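Local coordinates for necrotic enteritis toxin B (Clostridium perfringens, PDB 4I0N), which is a pore-forming toxin of the leukocidin/hemolysin family that probably assembles into a membrane-spanning beta-barrel pore in target cells, at residues K106-K111 and R155-K160. Residues are numbered along the deposited sequence; the frame is centred on the assembly and turned at random.
Sequences KNTIDK and RTIQRK
Ile109 and Thr156 face each other as the hydrogen-bonded pair of a short antiparallel bridge, joined by Ile109 N to Thr156 O and Thr156 N to Ile109 O, both 2.9 Å. A third backbone bond, from Gln158 N to Asn107 O at 2.8 Å, is almost straight and carries the pairing past the strand's end. Between these bonds lies the non-hydrogen-bonded pair Thr108 and Ile157.

A salt bridge joins Asp110 and Arg155 at one end, where Arg155 presents NE and NH2 side-on to Asp110, NE meeting OD1 at 2.8 Å and NH2 meeting OD2 at 3.0 Å. Both oxygens lie near the guanidinium plane, yet the nitrogens approach from above the carboxylate, the planes being 47° apart. The two oxygens match these donors; the short aspartate keeps them near its backbone and the longer arginine bends at chi3 (48°) to meet them.

At the other end Gln158, with CG anti to the backbone N (chi1 -173°), stretches alongside Lys106. Its OE1 takes an in-plane lone-pair bond from Lys106 NZ at 3.0 Å and a second from a water that also accepts from Asn107 N. The amide suits this place because its NE2 can donate to Ser103 OG, while Lys106 NZ also reaches Ser103 O.

Apolar contact is modest: Thr108 CG2 touches Ile157 CG1 at 4.0 Å, two beta-branched residues suited to extended backbone.

Thr156, hydrogen-bonded through OG1 to Gln151 and Tyr149, packs on Trp168 and Ile170 of strand 165-172. Backbone bonds of Arg155 with Lys171 and Ile157 with Asp169 pair 154-162 with that strand; 108-109 lines its other edge. The separate sheet of 113-120, 126-127 and 144-150 is consistent with the family's soluble-form prestem; this contact ties the chain just before it to that just after.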
loop_
_atom_site.group_PDB
_atom_site.type_symbol
_atom_site.label_atom_id
_atom_site.label_comp_id
_atom_site.label_asym_id
_atom_site.label_seq_id
_atom_site.Cartn_x
_atom_site.Cartn_y
_atom_site.Cartn_z
ATOM N N LYS A 106 3.695 8.021 7.824
ATOM C CA LYS A 106 2.773 8.418 8.877
ATOM C C LYS A 106 1.846 9.534 8.427
ATOM O O LYS A 106 2.090 10.188 7.407
ATOM C CB LYS A 106 3.522 8.822 10.158
ATOM C CG LYS A 106 4.492 7.738 10.679
ATOM C CD LYS A 106 4.712 7.780 12.217
ATOM C CE LYS A 106 3.589 7.095 13.000
ATOM N NZ LYS A 106 3.279 5.700 12.501
ATOM N N ASN A 107 0.776 9.732 9.205
ATOM C CA ASN A 107 -0.191 10.785 8.951
ATOM C C ASN A 107 -0.714 10.740 7.511
ATOM O O ASN A 107 -1.046 9.647 7.013
ATOM C CB ASN A 107 0.425 12.141 9.354
ATOM C CG ASN A 107 0.859 12.152 10.809
ATOM O OD1 ASN A 107 2.046 12.302 11.123
ATOM N ND2 ASN A 107 -0.100 11.962 11.707
ATOM N N THR A 108 -0.800 11.894 6.847
ATOM C CA THR A 108 -1.271 11.949 5.462
ATOM C C THR A 108 -0.235 12.615 4.571
ATOM O O THR A 108 0.280 13.691 4.914
ATOM C CB THR A 108 -2.592 12.699 5.372
ATOM O OG1 THR A 108 -3.540 12.020 6.198
ATOM C CG2 THR A 108 -3.122 12.787 3.932
ATOM N N ILE A 109 0.056 11.979 3.438
ATOM C CA ILE A 109 1.056 12.481 2.481
ATOM C C ILE A 109 0.404 12.669 1.125
ATOM O O ILE A 109 -0.132 11.727 0.549
ATOM C CB ILE A 109 2.300 11.547 2.409
ATOM C CG1 ILE A 109 2.904 11.435 3.817
ATOM C CG2 ILE A 109 3.308 12.052 1.351
ATOM C CD1 ILE A 109 4.008 10.437 3.994
ATOM N N ASP A 110 0.417 13.909 0.648
ATOM C CA ASP A 110 -0.200 14.260 -0.613
ATOM C C ASP A 110 0.859 14.333 -1.725
ATOM O O ASP A 110 0.500 14.406 -2.893
ATOM C CB ASP A 110 -0.885 15.633 -0.537
ATOM C CG ASP A 110 -2.218 15.615 0.179
ATOM O OD1 ASP A 110 -2.624 14.580 0.754
ATOM O OD2 ASP A 110 -2.875 16.681 0.162
ATOM N N LYS A 111 2.148 14.363 -1.361
ATOM C CA LYS A 111 3.245 14.478 -2.344
ATOM C C LYS A 111 3.282 13.245 -3.228
ATOM O O LYS A 111 3.048 12.131 -2.745
ATOM C CB LYS A 111 4.599 14.568 -1.627
ATOM C CG LYS A 111 4.730 15.709 -0.632
ATOM C CD LYS A 111 4.545 17.054 -1.309
ATOM C CE LYS A 111 4.593 18.241 -0.324
ATOM N NZ LYS A 111 5.694 18.139 0.670
ATOM N N ARG A 155 -3.335 10.128 -2.620
ATOM C CA ARG A 155 -2.683 10.473 -1.350
ATOM C C ARG A 155 -2.636 9.252 -0.454
ATOM O O ARG A 155 -3.418 8.311 -0.651
ATOM C CB ARG A 155 -3.442 11.603 -0.635
ATOM C CG ARG A 155 -4.894 11.280 -0.360
ATOM C CD ARG A 155 -5.513 12.258 0.668
ATOM N NE ARG A 155 -5.215 13.647 0.357
ATOM C CZ ARG A 155 -6.062 14.497 -0.230
ATOM N NH1 ARG A 155 -7.293 14.103 -0.576
ATOM N NH2 ARG A 155 -5.676 15.751 -0.480
ATOM N N THR A 156 -1.721 9.261 0.511
ATOM C CA THR A 156 -1.601 8.177 1.476
ATOM C C THR A 156 -2.121 8.675 2.824
ATOM O O THR A 156 -1.709 9.741 3.299
ATOM C CB THR A 156 -0.141 7.761 1.656
ATOM O OG1 THR A 156 0.319 7.197 0.426
ATOM C CG2 THR A 156 -0.006 6.718 2.799
ATOM N N ILE A 157 -3.048 7.918 3.407
ATOM C CA ILE A 157 -3.603 8.254 4.724
ATOM C C ILE A 157 -3.296 7.072 5.626
ATOM O O ILE A 157 -3.783 5.963 5.377
ATOM C CB ILE A 157 -5.137 8.474 4.651
ATOM C CG1 ILE A 157 -5.459 9.585 3.625
ATOM C CG2 ILE A 157 -5.722 8.767 6.056
ATOM C CD1 ILE A 157 -6.881 9.541 3.083
ATOM N N GLN A 158 -2.474 7.270 6.653
ATOM C CA GLN A 158 -2.327 6.179 7.627
ATOM C C GLN A 158 -3.565 6.175 8.522
ATOM O O GLN A 158 -3.750 7.071 9.341
ATOM C CB GLN A 158 -1.040 6.261 8.447
ATOM C CG GLN A 158 -0.867 4.999 9.328
ATOM C CD GLN A 158 0.475 4.902 10.036
ATOM O OE1 GLN A 158 0.948 5.870 10.634
ATOM N NE2 GLN A 158 1.087 3.708 9.991
ATOM N N ARG A 159 -4.431 5.190 8.324
ATOM C CA ARG A 159 -5.752 5.168 8.962
ATOM C C ARG A 159 -5.754 4.438 10.299
ATOM O O ARG A 159 -6.621 4.696 11.142
ATOM C CB ARG A 159 -6.789 4.564 8.016
ATOM C CG ARG A 159 -6.346 3.249 7.371
ATOM C CD ARG A 159 -7.409 2.671 6.449
ATOM N NE ARG A 159 -8.650 2.381 7.169
ATOM C CZ ARG A 159 -8.897 1.265 7.852
ATOM N NH1 ARG A 159 -7.992 0.298 7.933
ATOM N NH2 ARG A 159 -10.067 1.115 8.468
ATOM N N LYS A 160 -4.788 3.538 10.490
ATOM C CA LYS A 160 -4.615 2.856 11.784
ATOM C C LYS A 160 -3.136 2.743 12.128
ATOM O O LYS A 160 -2.297 2.511 11.256
ATOM C CB LYS A 160 -5.245 1.449 11.772
ATOM C CG LYS A 160 -6.749 1.404 11.479
ATOM C CD LYS A 160 -7.577 1.894 12.663
ATOM C CE LYS A 160 -9.040 2.047 12.262
ATOM N NZ LYS A 160 -9.878 2.451 13.422
HETATM O O HOH W 1 -0.063 8.159 11.568
#